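Long-range contacts in CrataBL (Crataeva tapia, PDB 4IHZ), which inhibits trypsin and probably, more strongly, factor Xa, and probably also acts as a lectin for glucose and N-acetylglucosamine: residues 117-123 with 155-160; 16-21 with 45-49; 33-37 with 89-94. One frame throughout, in Å; residues are numbered along the deposited sequence. Where two conformers were deposited one is given.

The three contacts lie in a single beta-trefoil of the Kunitz-type inhibitor class, and interaction 2 links the other two. Its F19 ring meets interaction 1 where F19 CZ lies 3.7 Å from L156 CD2, the centres being 16 Å apart. At its other end P21 CB packs 3.5 Å from D36 OD2 of interaction 3, with centres 20 Å apart. Interactions 1 and 3 lie on opposite sides of the chain's centre, 24 Å between centres and about 12 Å between nearest atoms. Along the sequence interactions 2 and 3 alternate their segments, whereas interaction 1 follows both. The glycan on N27 lies about 12 Å from the side chain of S20 and about 14 Å from that of C33.

Interaction 1: 117-123 with 155-160; sequences HGDSYKL and PLAVRF
Apolar packing centres on V158, F160, Y121 and L123. Y121 CB lies 4.2 Å from V158 CG2 and 3.7 Å from F160 CE2, while L123 CD2 meets the edge of the F160 ring, 4.2 Å from CZ. All four have chi1 m. The rings of Y121 and F160 are oblique, centroids 5.5 Å apart and planes at 46°. Strands 120-123 and 158-160 cross at 102°, with 5.1 Å between axes, so pairing shrinks to one antiparallel hydrogen-bonded bridge, Y121 with V158 (CA-CA 5.2 Å): Y121 N to V158 O is 3.0 Å and V158 N to Y121 O 2.8 Å. Past it A157 CA gives a CA-H...O contact to Y121 O at 3.4 Å; water 1 spans the gap, accepting from L123 N (2.8 Å) and donating to L156 O (2.7 Å). Farther out, P155 CB lies over one face of the H117 ring, and K122 CD reaches P155 CB at 3.7 Å. H117 to S120 form a type II' turn, whose second position (phi 60°, psi -136°) suits G118; H117 N to S120 O and S120 N to H117 O, both 2.9 Å, close a two-residue beta-hairpin. K122 NZ salt-bridges D135. In this beta-trefoil the C-terminal strand 158-162, paired with the first strand 8-12, meets the hairpin 112-117/120-125 at that single bridge, and I10 and I114 add to the apolar cluster.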
ATOM      1  N   HIS A 117      12.493 -27.570  -2.062  1.00 23.03           N
ATOM      2  CA  HIS A 117      11.496 -28.504  -2.547  1.00 23.86           C
ATOM      3  C   HIS A 117      12.168 -29.210  -3.698  1.00 23.01           C
ATOM      4  O   HIS A 117      12.341 -28.645  -4.784  1.00 22.91           O
ATOM      5  CB  HIS A 117      10.252 -27.726  -3.022  1.00 23.23           C
ATOM      6  CG  HIS A 117       9.180 -28.598  -3.595  1.00 26.46           C
ATOM      7  ND1 HIS A 117       8.429 -29.460  -2.828  1.00 29.15           N
ATOM      8  CD2 HIS A 117       8.721 -28.721  -4.862  1.00 30.96           C
ATOM      9  CE1 HIS A 117       7.568 -30.098  -3.603  1.00 32.33           C
ATOM     10  NE2 HIS A 117       7.732 -29.674  -4.845  1.00 31.83           N
ATOM     11  N   GLY A 118      12.595 -30.457  -3.472  1.00 23.71           N
ATOM     12  CA  GLY A 118      13.395 -31.114  -4.496  1.00 25.55           C
ATOM     13  C   GLY A 118      14.668 -30.313  -4.740  1.00 24.96           C
ATOM     14  O   GLY A 118      15.296 -29.837  -3.801  1.00 26.93           O
ATOM     15  N   ASP A 119      15.040 -30.127  -6.004  1.00 25.79           N
ATOM     16  CA  ASP A 119      16.240 -29.330  -6.286  1.00 26.99           C
ATOM     17  C   ASP A 119      15.873 -27.894  -6.522  1.00 25.85           C
ATOM     18  O   ASP A 119      16.726 -27.083  -6.909  1.00 27.04           O
ATOM     19  CB  ASP A 119      16.997 -29.847  -7.496  1.00 29.05           C
ATOM     20  CG  ASP A 119      17.946 -30.968  -7.142  1.00 34.17           C
ATOM     21  OD1 ASP A 119      18.444 -30.999  -5.987  1.00 39.15           O
ATOM     22  OD2 ASP A 119      18.209 -31.803  -8.018  1.00 38.76           O
ATOM     23  N   SER A 120      14.613 -27.573  -6.259  1.00 23.17           N
ATOM     24  CA  SER A 120      14.168 -26.177  -6.399  1.00 22.39           C
ATOM     25  C   SER A 120      13.608 -25.671  -5.077  1.00 22.08           C
ATOM     26  O   SER A 120      14.049 -26.091  -3.997  1.00 20.99           O
ATOM     27  CB  SER A 120      13.127 -26.030  -7.505  1.00 23.00           C
ATOM     28  OG  SER A 120      12.004 -26.805  -7.234  0.50 25.84           O
ATOM     29  N   TYR A 121      12.659 -24.736  -5.153  1.00 20.31           N
ATOM     30  CA  TYR A 121      12.110 -24.115  -3.966  1.00 21.30           C
ATOM     31  C   TYR A 121      10.607 -24.184  -4.014  1.00 20.43           C
ATOM     32  O   TYR A 121      10.014 -24.515  -5.045  1.00 19.42           O
ATOM     33  CB  TYR A 121      12.584 -22.657  -3.853  1.00 20.28           C
ATOM     34  CG  TYR A 121      14.077 -22.501  -3.690  1.00 21.03           C
ATOM     35  CD1 TYR A 121      14.675 -22.640  -2.415  1.00 24.11           C
ATOM     36  CD2 TYR A 121      14.891 -22.237  -4.777  1.00 25.64           C
ATOM     37  CE1 TYR A 121      16.050 -22.498  -2.259  1.00 27.60           C
ATOM     38  CE2 TYR A 121      16.280 -22.106  -4.617  1.00 31.11           C
ATOM     39  CZ  TYR A 121      16.837 -22.231  -3.346  1.00 31.34           C
ATOM     40  OH  TYR A 121      18.200 -22.095  -3.162  1.00 36.28           O
ATOM     41  N   LYS A 122       9.982 -23.855  -2.899  1.00 20.36           N
ATOM     42  CA  LYS A 122       8.571 -23.564  -2.881  1.00 20.05           C
ATOM     43  C   LYS A 122       8.337 -22.387  -1.946  1.00 20.21           C
ATOM     44  O   LYS A 122       9.137 -22.105  -1.043  1.00 20.42           O
ATOM     45  CB  LYS A 122       7.766 -24.763  -2.401  1.00 20.55           C
ATOM     46  CG  LYS A 122       8.016 -25.165  -0.957  1.00 21.07           C
ATOM     47  CD  LYS A 122       7.197 -26.381  -0.586  1.00 24.79           C
ATOM     48  CE  LYS A 122       7.566 -26.820   0.831  1.00 25.60           C
ATOM     49  NZ  LYS A 122       6.759 -28.004   1.273  1.00 27.96           N
ATOM     50  N   LEU A 123       7.252 -21.671  -2.201  1.00 20.36           N
ATOM     51  CA  LEU A 123       6.762 -20.666  -1.256  1.00 19.14           C
ATOM     52  C   LEU A 123       5.726 -21.300  -0.354  1.00 18.92           C
ATOM     53  O   LEU A 123       4.919 -22.155  -0.784  1.00 19.93           O
ATOM     54  CB  LEU A 123       6.110 -19.490  -2.010  1.00 19.48           C
ATOM     55  CG  LEU A 123       7.020 -18.681  -2.915  1.00 21.24           C
ATOM     56  CD1 LEU A 123       6.132 -17.547  -3.515  1.00 25.53           C
ATOM     57  CD2 LEU A 123       8.166 -18.105  -2.138  1.00 26.67           C
ATOM     58  N   PRO A 155       2.331 -27.808  -3.520  1.00 27.32           N
ATOM     59  CA  PRO A 155       3.303 -26.760  -3.825  1.00 25.51           C
ATOM     60  C   PRO A 155       3.629 -26.630  -5.304  1.00 24.47           C
ATOM     61  O   PRO A 155       3.720 -27.636  -6.010  1.00 24.40           O
ATOM     62  CB  PRO A 155       4.543 -27.174  -3.050  1.00 26.47           C
ATOM     63  CG  PRO A 155       4.412 -28.675  -2.895  1.00 27.76           C
ATOM     64  CD  PRO A 155       2.927 -28.957  -2.809  1.00 29.25           C
ATOM     65  N   LEU A 156       3.769 -25.386  -5.738  1.00 22.27           N
ATOM     66  CA  LEU A 156       4.374 -25.095  -7.036  1.00 21.88           C
ATOM     67  C   LEU A 156       5.886 -25.039  -6.860  1.00 21.70           C
ATOM     68  O   LEU A 156       6.401 -24.229  -6.077  1.00 21.39           O
ATOM     69  CB  LEU A 156       3.866 -23.734  -7.557  1.00 22.44           C
ATOM     70  CG  LEU A 156       4.509 -23.308  -8.888  1.00 22.68           C
ATOM     71  CD1 LEU A 156       4.155 -24.210 -10.054  1.00 27.39           C
ATOM     72  CD2 LEU A 156       4.111 -21.856  -9.171  1.00 22.98           C
ATOM     73  N   ALA A 157       6.626 -25.892  -7.569  1.00 20.48           N
ATOM     74  CA  ALA A 157       8.089 -25.733  -7.575  1.00 20.61           C
ATOM     75  C   ALA A 157       8.507 -24.466  -8.316  1.00 19.63           C
ATOM     76  O   ALA A 157       8.112 -24.257  -9.475  1.00 19.66           O
ATOM     77  CB  ALA A 157       8.777 -26.933  -8.222  1.00 20.79           C
ATOM     78  N   VAL A 158       9.330 -23.669  -7.654  1.00 19.30           N
ATOM     79  CA  VAL A 158       9.758 -22.393  -8.229  1.00 18.78           C
ATOM     80  C   VAL A 158      11.249 -22.204  -8.144  1.00 20.32           C
ATOM     81  O   VAL A 158      11.964 -22.848  -7.354  1.00 19.40           O
ATOM     82  CB  VAL A 158       9.054 -21.134  -7.547  1.00 18.59           C
ATOM     83  CG1 VAL A 158       7.522 -21.207  -7.734  1.00 17.95           C
ATOM     84  CG2 VAL A 158       9.443 -21.015  -6.024  1.00 19.71           C
ATOM     85  N   ARG A 159      11.704 -21.281  -8.988  1.00 18.61           N
ATOM     86  CA  ARG A 159      13.064 -20.811  -9.014  1.00 19.86           C
ATOM     87  C   ARG A 159      12.995 -19.291  -9.001  1.00 19.09           C
ATOM     88  O   ARG A 159      11.924 -18.701  -9.215  1.00 19.17           O
ATOM     89  CB  ARG A 159      13.739 -21.311 -10.297  1.00 20.23           C
ATOM     90  CG  ARG A 159      12.998 -20.864 -11.585  1.00 21.94           C
ATOM     91  CD  ARG A 159      13.503 -21.652 -12.831  1.00 23.50           C
ATOM     92  NE  ARG A 159      12.694 -21.314 -14.009  1.00 24.75           N
ATOM     93  CZ  ARG A 159      12.963 -20.323 -14.856  1.00 27.18           C
ATOM     94  NH1 ARG A 159      14.071 -19.589 -14.722  1.00 28.16           N
ATOM     95  NH2 ARG A 159      12.138 -20.071 -15.871  1.00 27.44           N
ATOM     96  N   PHE A 160      14.135 -18.657  -8.786  1.00 19.92           N
ATOM     97  CA  PHE A 160      14.162 -17.206  -8.644  1.00 20.52           C
ATOM     98  C   PHE A 160      15.223 -16.654  -9.565  1.00 22.10           C
ATOM     99  O   PHE A 160      16.379 -17.074  -9.514  1.00 24.36           O
ATOM    100  CB  PHE A 160      14.451 -16.799  -7.200  1.00 19.90           C
ATOM    101  CG  PHE A 160      13.500 -17.406  -6.201  1.00 20.72           C
ATOM    102  CD1 PHE A 160      12.210 -16.904  -6.066  1.00 19.51           C
ATOM    103  CD2 PHE A 160      13.877 -18.505  -5.414  1.00 23.56           C
ATOM    104  CE1 PHE A 160      11.314 -17.456  -5.156  1.00 18.94           C
ATOM    105  CE2 PHE A 160      12.992 -19.066  -4.491  1.00 21.16           C
ATOM    106  CZ  PHE A 160      11.703 -18.543  -4.349  1.00 20.61           C
TER
HETATM  107  O   HOH W   1       5.480 -22.379  -4.291  1.00 21.25           O

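Interaction 2: 16-21 with 45-49; sequences RAGFSP and PRIGV
Backbone hydrogen bonds hold the irregular loop 45-49 beside 16-21, their end-to-end directions 46° apart: G18 N to R46 O is 2.8 Å and V49 N to F19 O 3.0 Å. Between them water 3 accepts from F19 N (2.9 Å) and donates to I47 O (2.8 Å). CA-H...O contacts, G18 CA to I47 O at 3.6 Å and G48 CA to F19 O at 3.4 Å, show why both sites are glycine: a CB on either would strike the facing carbonyl, and at phi 98°, psi -150° a CB on G48 would also jam against the carbonyl O of I47. R16 NH1 (3.3 Å) and R46 NH1 (2.9 Å) both donate to P45 O; the R16 guanidinium lies flat over P45 CB. Apolar contacts are small: A17 CB to P45 CB, 3.9 Å, and P21 CD to V49 CB, 4.4 Å. This is plain beta-trefoil packing: the loop joining strands 38-40 and 52-55 flanks the run into strand 19-21, which pairs with 38-40, and V49 touches L24 of helix 22-26.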
ATOM      1  N   ARG A  16       8.565 -20.672 -18.291  1.00 24.08           N
ATOM      2  CA  ARG A  16       8.932 -19.264 -18.341  1.00 23.23           C
ATOM      3  C   ARG A  16       7.746 -18.375 -17.979  1.00 21.20           C
ATOM      4  O   ARG A  16       7.869 -17.165 -18.044  1.00 22.48           O
ATOM      5  CB  ARG A  16       9.381 -18.831 -19.753  1.00 24.99           C
ATOM      6  CG  ARG A  16      10.592 -19.560 -20.284  1.00 30.55           C
ATOM      7  CD  ARG A  16      11.111 -18.862 -21.548  1.00 39.08           C
ATOM      8  NE  ARG A  16      10.247 -19.008 -22.729  1.00 45.05           N
ATOM      9  CZ  ARG A  16       9.330 -18.121 -23.149  1.00 47.37           C
ATOM     10  NH1 ARG A  16       9.084 -16.988 -22.466  1.00 47.12           N
ATOM     11  NH2 ARG A  16       8.631 -18.378 -24.259  1.00 47.48           N
ATOM     12  N   ALA A  17       6.601 -18.960 -17.663  1.00 20.63           N
ATOM     13  CA  ALA A  17       5.402 -18.149 -17.385  1.00 17.62           C
ATOM     14  C   ALA A  17       5.427 -17.695 -15.911  1.00 16.94           C
ATOM     15  O   ALA A  17       5.116 -18.477 -15.004  1.00 17.16           O
ATOM     16  CB  ALA A  17       4.135 -19.005 -17.670  1.00 19.22           C
ATOM     17  N   GLY A  18       5.831 -16.439 -15.697  1.00 15.40           N
ATOM     18  CA  GLY A  18       5.880 -15.896 -14.347  1.00 14.83           C
ATOM     19  C   GLY A  18       4.572 -15.221 -13.953  1.00 15.03           C
ATOM     20  O   GLY A  18       3.469 -15.586 -14.410  1.00 15.05           O
ATOM     21  N   PHE A  19       4.681 -14.297 -13.015  1.00 14.69           N
ATOM     22  CA  PHE A  19       3.517 -13.847 -12.248  1.00 14.17           C
ATOM     23  C   PHE A  19       3.445 -12.381 -12.061  1.00 14.58           C
ATOM     24  O   PHE A  19       4.478 -11.683 -11.973  1.00 14.88           O
ATOM     25  CB  PHE A  19       3.553 -14.490 -10.843  1.00 14.34           C
ATOM     26  CG  PHE A  19       3.445 -15.992 -10.882  1.00 13.55           C
ATOM     27  CD1 PHE A  19       2.222 -16.609 -10.958  1.00 17.58           C
ATOM     28  CD2 PHE A  19       4.609 -16.748 -10.925  1.00 17.31           C
ATOM     29  CE1 PHE A  19       2.149 -18.016 -11.012  1.00 18.79           C
ATOM     30  CE2 PHE A  19       4.539 -18.116 -10.996  1.00 18.97           C
ATOM     31  CZ  PHE A  19       3.329 -18.752 -11.056  1.00 17.14           C
ATOM     32  N   SER A  20       2.217 -11.863 -12.018  1.00 15.08           N
ATOM     33  CA  SER A  20       2.034 -10.420 -11.777  1.00 14.90           C
ATOM     34  C   SER A  20       0.800 -10.205 -10.919  1.00 15.03           C
ATOM     35  O   SER A  20      -0.194 -10.900 -11.113  1.00 14.17           O
ATOM     36  CB  SER A  20       1.823  -9.724 -13.134  1.00 17.39           C
ATOM     37  OG  SER A  20       1.393  -8.360 -12.953  1.00 16.96           O
ATOM     38  N   PRO A  21       0.830  -9.233  -9.996  1.00 14.19           N
ATOM     39  CA  PRO A  21      -0.448  -8.734  -9.444  1.00 15.24           C
ATOM     40  C   PRO A  21      -1.443  -8.392 -10.542  1.00 15.48           C
ATOM     41  O   PRO A  21      -1.093  -7.809 -11.578  1.00 16.06           O
ATOM     42  CB  PRO A  21      -0.028  -7.477  -8.678  1.00 15.78           C
ATOM     43  CG  PRO A  21       1.425  -7.742  -8.277  1.00 15.80           C
ATOM     44  CD  PRO A  21       1.983  -8.416  -9.535  1.00 14.98           C
ATOM     45  N   PRO A  45       3.968 -16.821 -22.589  1.00 24.59           N
ATOM     46  CA  PRO A  45       4.610 -16.814 -21.289  1.00 22.15           C
ATOM     47  C   PRO A  45       5.486 -15.582 -21.157  1.00 21.49           C
ATOM     48  O   PRO A  45       6.318 -15.277 -22.013  1.00 22.48           O
ATOM     49  CB  PRO A  45       5.454 -18.094 -21.258  1.00 23.56           C
ATOM     50  CG  PRO A  45       5.244 -18.771 -22.549  1.00 25.37           C
ATOM     51  CD  PRO A  45       4.445 -17.918 -23.460  1.00 24.88           C
ATOM     52  N   ARG A  46       5.282 -14.870 -20.073  1.00 18.49           N
ATOM     53  CA  ARG A  46       6.106 -13.690 -19.805  1.00 17.79           C
ATOM     54  C   ARG A  46       6.645 -13.766 -18.394  1.00 16.91           C
ATOM     55  O   ARG A  46       6.048 -14.353 -17.496  1.00 16.84           O
ATOM     56  CB  ARG A  46       5.305 -12.411 -19.988  1.00 18.05           C
ATOM     57  CG  ARG A  46       4.998 -12.136 -21.475  1.00 23.32           C
ATOM     58  CD  ARG A  46       6.327 -11.902 -22.238  1.00 30.71           C
ATOM     59  NE  ARG A  46       6.175 -11.570 -23.662  1.00 35.03           N
ATOM     60  CZ  ARG A  46       6.298 -12.437 -24.663  1.00 36.75           C
ATOM     61  NH1 ARG A  46       6.577 -13.732 -24.441  1.00 35.35           N
ATOM     62  NH2 ARG A  46       6.152 -11.997 -25.915  1.00 39.35           N
ATOM     63  N   ILE A  47       7.791 -13.142 -18.189  1.00 16.91           N
ATOM     64  CA  ILE A  47       8.547 -13.342 -16.967  1.00 16.49           C
ATOM     65  C   ILE A  47       7.858 -12.716 -15.741  1.00 16.93           C
ATOM     66  O   ILE A  47       8.123 -13.136 -14.628  1.00 15.92           O
ATOM     67  CB  ILE A  47       9.988 -12.747 -17.150  1.00 17.38           C
ATOM     68  CG1 ILE A  47      10.932 -13.268 -16.053  1.00 18.35           C
ATOM     69  CG2 ILE A  47       9.960 -11.200 -17.186  1.00 19.11           C
ATOM     70  CD1 ILE A  47      12.450 -13.086 -16.384  1.00 21.71           C
ATOM     71  N   GLY A  48       6.986 -11.724 -15.956  1.00 16.73           N
ATOM     72  CA  GLY A  48       6.202 -11.203 -14.839  1.00 15.54           C
ATOM     73  C   GLY A  48       6.800  -9.928 -14.256  1.00 15.08           C
ATOM     74  O   GLY A  48       7.444  -9.116 -14.929  1.00 17.80           O
ATOM     75  N   VAL A  49       6.560  -9.756 -12.958  1.00 14.96           N
ATOM     76  CA  VAL A  49       6.946  -8.551 -12.245  1.00 15.57           C
ATOM     77  C   VAL A  49       7.755  -9.039 -11.045  1.00 14.78           C
ATOM     78  O   VAL A  49       7.348  -9.978 -10.380  1.00 15.79           O
ATOM     79  CB  VAL A  49       5.683  -7.797 -11.773  1.00 14.58           C
ATOM     80  CG1 VAL A  49       6.110  -6.508 -11.059  1.00 17.02           C
ATOM     81  CG2 VAL A  49       4.841  -7.391 -12.980  1.00 17.79           C
TER
HETATM   82  O   HOH W   2       6.982 -16.753 -26.016  1.00 46.97           O
HETATM   83  O   HOH W   3       7.346 -13.811 -12.065  1.00 16.32           O

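Interaction 3: 33-37 with 89-94; sequences CPLDL and KSSSIH
This is a side-chain contact at the periphery of the beta-trefoil, where the loop 33-37, leading from helix 22-26 into strand 38-40, packs on the end of strand 87-91 and the turn that follows. The backbones stay apart, the nearest CA pair being L35 and K89 at 7.5 Å. The CA-to-CB bond of L35 points toward 89-94; its CD1 lies 3.9 Å from K89 CB, and its CD2 is 3.6 Å from both S91 OG and H94 CE1. L37, with chi1 m and chi2 t, brings CD1 to 3.6 Å from H94 NE2, so two leucines rest against one imidazole. That ring is held by its own segment, since S91 OG and H94 ND1 share a 2.8 Å hydrogen bond, and Y148 meets it edge-to-face. A branched apolar side chain suits both places: L35 and L37 also pack on V98 of strand 96-100, the hairpin partner of 87-91. C33 ties the start of the loop by its disulfide to C80, and D36 turns away to bond T101 and the backbone of N23. At the polar edge, the aliphatic chain of K89 runs past L35, chi2 to chi4 all t, long enough to carry its amine to P34 O. K89 NZ donates to P34 O at 2.9 Å and to water 4 at 3.0 Å, which accepts from D36 N (3.0 Å) and donates to C33 O (3.2 Å).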
ATOM      1  N   CYS A  33      -8.967  -2.373  -4.299  1.00 22.65           N
ATOM      2  CA  CYS A  33      -8.579  -3.686  -4.791  1.00 23.13           C
ATOM      3  C   CYS A  33      -8.723  -4.677  -3.657  1.00 22.83           C
ATOM      4  O   CYS A  33      -7.728  -5.072  -3.052  1.00 24.14           O
ATOM      5  CB  CYS A  33      -7.130  -3.675  -5.252  1.00 22.89           C
ATOM      6  SG  CYS A  33      -6.826  -2.571  -6.666  1.00 25.71           S
ATOM      7  N   PRO A  34      -9.959  -5.113  -3.390  1.00 23.55           N
ATOM      8  CA  PRO A  34     -10.211  -5.995  -2.259  1.00 23.69           C
ATOM      9  C   PRO A  34      -9.554  -7.364  -2.406  1.00 22.20           C
ATOM     10  O   PRO A  34      -9.356  -8.026  -1.395  1.00 22.39           O
ATOM     11  CB  PRO A  34     -11.736  -6.137  -2.229  1.00 24.82           C
ATOM     12  CG  PRO A  34     -12.219  -5.570  -3.492  1.00 27.09           C
ATOM     13  CD  PRO A  34     -11.192  -4.688  -4.073  1.00 25.05           C
ATOM     14  N   LEU A  35      -9.230  -7.769  -3.641  1.00 20.15           N
ATOM     15  CA  LEU A  35      -8.662  -9.109  -3.863  1.00 20.44           C
ATOM     16  C   LEU A  35      -7.741  -9.117  -5.065  1.00 19.69           C
ATOM     17  O   LEU A  35      -8.077  -9.648  -6.121  1.00 21.84           O
ATOM     18  CB  LEU A  35      -9.790 -10.136  -4.023  1.00 21.14           C
ATOM     19  CG  LEU A  35      -9.292 -11.557  -3.741  1.00 22.21           C
ATOM     20  CD1 LEU A  35      -9.441 -11.862  -2.265  1.00 24.36           C
ATOM     21  CD2 LEU A  35     -10.117 -12.538  -4.568  1.00 26.70           C
ATOM     22  N   ASP A  36      -6.562  -8.543  -4.873  1.00 18.33           N
ATOM     23  CA  ASP A  36      -5.637  -8.361  -5.981  1.00 16.43           C
ATOM     24  C   ASP A  36      -4.762  -9.612  -6.050  1.00 15.81           C
ATOM     25  O   ASP A  36      -3.745  -9.712  -5.373  1.00 16.23           O
ATOM     26  CB  ASP A  36      -4.798  -7.102  -5.748  1.00 16.56           C
ATOM     27  CG  ASP A  36      -3.942  -6.732  -6.956  1.00 17.87           C
ATOM     28  OD1 ASP A  36      -4.447  -6.799  -8.105  1.00 19.45           O
ATOM     29  OD2 ASP A  36      -2.741  -6.369  -6.760  1.00 17.02           O
ATOM     30  N   LEU A  37      -5.200 -10.562  -6.871  1.00 16.48           N
ATOM     31  CA  LEU A  37      -4.542 -11.860  -6.990  1.00 15.83           C
ATOM     32  C   LEU A  37      -3.185 -11.749  -7.640  1.00 16.44           C
ATOM     33  O   LEU A  37      -2.886 -10.758  -8.316  1.00 15.95           O
ATOM     34  CB  LEU A  37      -5.422 -12.791  -7.846  1.00 16.53           C
ATOM     35  CG  LEU A  37      -6.804 -13.058  -7.290  1.00 19.31           C
ATOM     36  CD1 LEU A  37      -7.534 -13.774  -8.415  1.00 22.00           C
ATOM     37  CD2 LEU A  37      -6.767 -13.910  -6.013  1.00 21.45           C
ATOM     38  N   LYS A  89      -5.842 -13.936   1.658  1.00 18.73           N
ATOM     39  CA  LYS A  89      -7.221 -13.579   1.971  1.00 20.36           C
ATOM     40  C   LYS A  89      -8.123 -14.736   1.624  1.00 21.98           C
ATOM     41  O   LYS A  89      -7.769 -15.567   0.790  1.00 20.89           O
ATOM     42  CB  LYS A  89      -7.678 -12.332   1.208  1.00 20.56           C
ATOM     43  CG  LYS A  89      -6.849 -11.065   1.552  1.00 20.82           C
ATOM     44  CD  LYS A  89      -7.390  -9.845   0.834  1.00 20.85           C
ATOM     45  CE  LYS A  89      -6.571  -8.601   1.119  1.00 23.61           C
ATOM     46  NZ  LYS A  89      -7.269  -7.386   0.573  1.00 25.42           N
ATOM     47  N   SER A  90      -9.271 -14.791   2.285  1.00 23.65           N
ATOM     48  CA  SER A  90     -10.275 -15.802   1.954  1.00 25.71           C
ATOM     49  C   SER A  90     -11.145 -15.274   0.822  1.00 25.41           C
ATOM     50  O   SER A  90     -11.463 -14.072   0.796  1.00 28.53           O
ATOM     51  CB  SER A  90     -11.129 -16.119   3.180  1.00 26.09           C
ATOM     52  OG  SER A  90     -11.784 -14.943   3.617  0.50 28.40           O
ATOM     53  N   SER A  91     -11.519 -16.142  -0.126  1.00 25.46           N
ATOM     54  CA  SER A  91     -12.375 -15.754  -1.252  1.00 25.83           C
ATOM     55  C   SER A  91     -13.364 -16.862  -1.604  1.00 28.24           C
ATOM     56  O   SER A  91     -12.951 -17.915  -2.086  1.00 27.86           O
ATOM     57  CB  SER A  91     -11.552 -15.428  -2.522  1.00 25.33           C
ATOM     58  OG  SER A  91     -12.457 -15.155  -3.579  1.00 25.70           O
ATOM     59  N   SER A  92     -14.659 -16.631  -1.407  1.00 30.78           N
ATOM     60  CA  SER A  92     -15.603 -17.729  -1.721  1.00 32.66           C
ATOM     61  C   SER A  92     -15.657 -17.982  -3.238  1.00 32.44           C
ATOM     62  O   SER A  92     -15.821 -19.124  -3.682  1.00 32.64           O
ATOM     63  CB  SER A  92     -17.005 -17.500  -1.120  1.00 35.02           C
ATOM     64  OG  SER A  92     -17.638 -16.388  -1.724  1.00 39.85           O
ATOM     65  N   ILE A  93     -15.489 -16.918  -4.023  1.00 31.60           N
ATOM     66  CA  ILE A  93     -15.487 -16.992  -5.492  1.00 32.03           C
ATOM     67  C   ILE A  93     -14.360 -17.930  -5.958  1.00 29.35           C
ATOM     68  O   ILE A  93     -14.504 -18.647  -6.937  1.00 28.91           O
ATOM     69  CB  ILE A  93     -15.249 -15.578  -6.142  1.00 32.34           C
ATOM     70  CG1 ILE A  93     -16.352 -14.601  -5.726  1.00 35.15           C
ATOM     71  CG2 ILE A  93     -15.138 -15.688  -7.671  1.00 36.14           C
ATOM     72  CD1 ILE A  93     -17.505 -14.392  -6.709  1.00 43.25           C
ATOM     73  N   HIS A  94     -13.256 -17.934  -5.217  1.00 26.86           N
ATOM     74  CA  HIS A  94     -12.118 -18.757  -5.550  1.00 24.84           C
ATOM     75  C   HIS A  94     -12.029 -20.014  -4.705  1.00 25.80           C
ATOM     76  O   HIS A  94     -11.035 -20.735  -4.765  1.00 25.66           O
ATOM     77  CB  HIS A  94     -10.827 -17.899  -5.477  1.00 23.30           C
ATOM     78  CG  HIS A  94     -10.835 -16.768  -6.446  1.00 23.64           C
ATOM     79  ND1 HIS A  94     -11.406 -15.547  -6.153  1.00 26.76           N
ATOM     80  CD2 HIS A  94     -10.382 -16.677  -7.720  1.00 25.15           C
ATOM     81  CE1 HIS A  94     -11.280 -14.745  -7.198  1.00 27.87           C
ATOM     82  NE2 HIS A  94     -10.680 -15.414  -8.169  1.00 25.82           N
TER
HETATM   83  O   HOH W   4      -5.908  -7.550  -2.122  1.00 20.18           O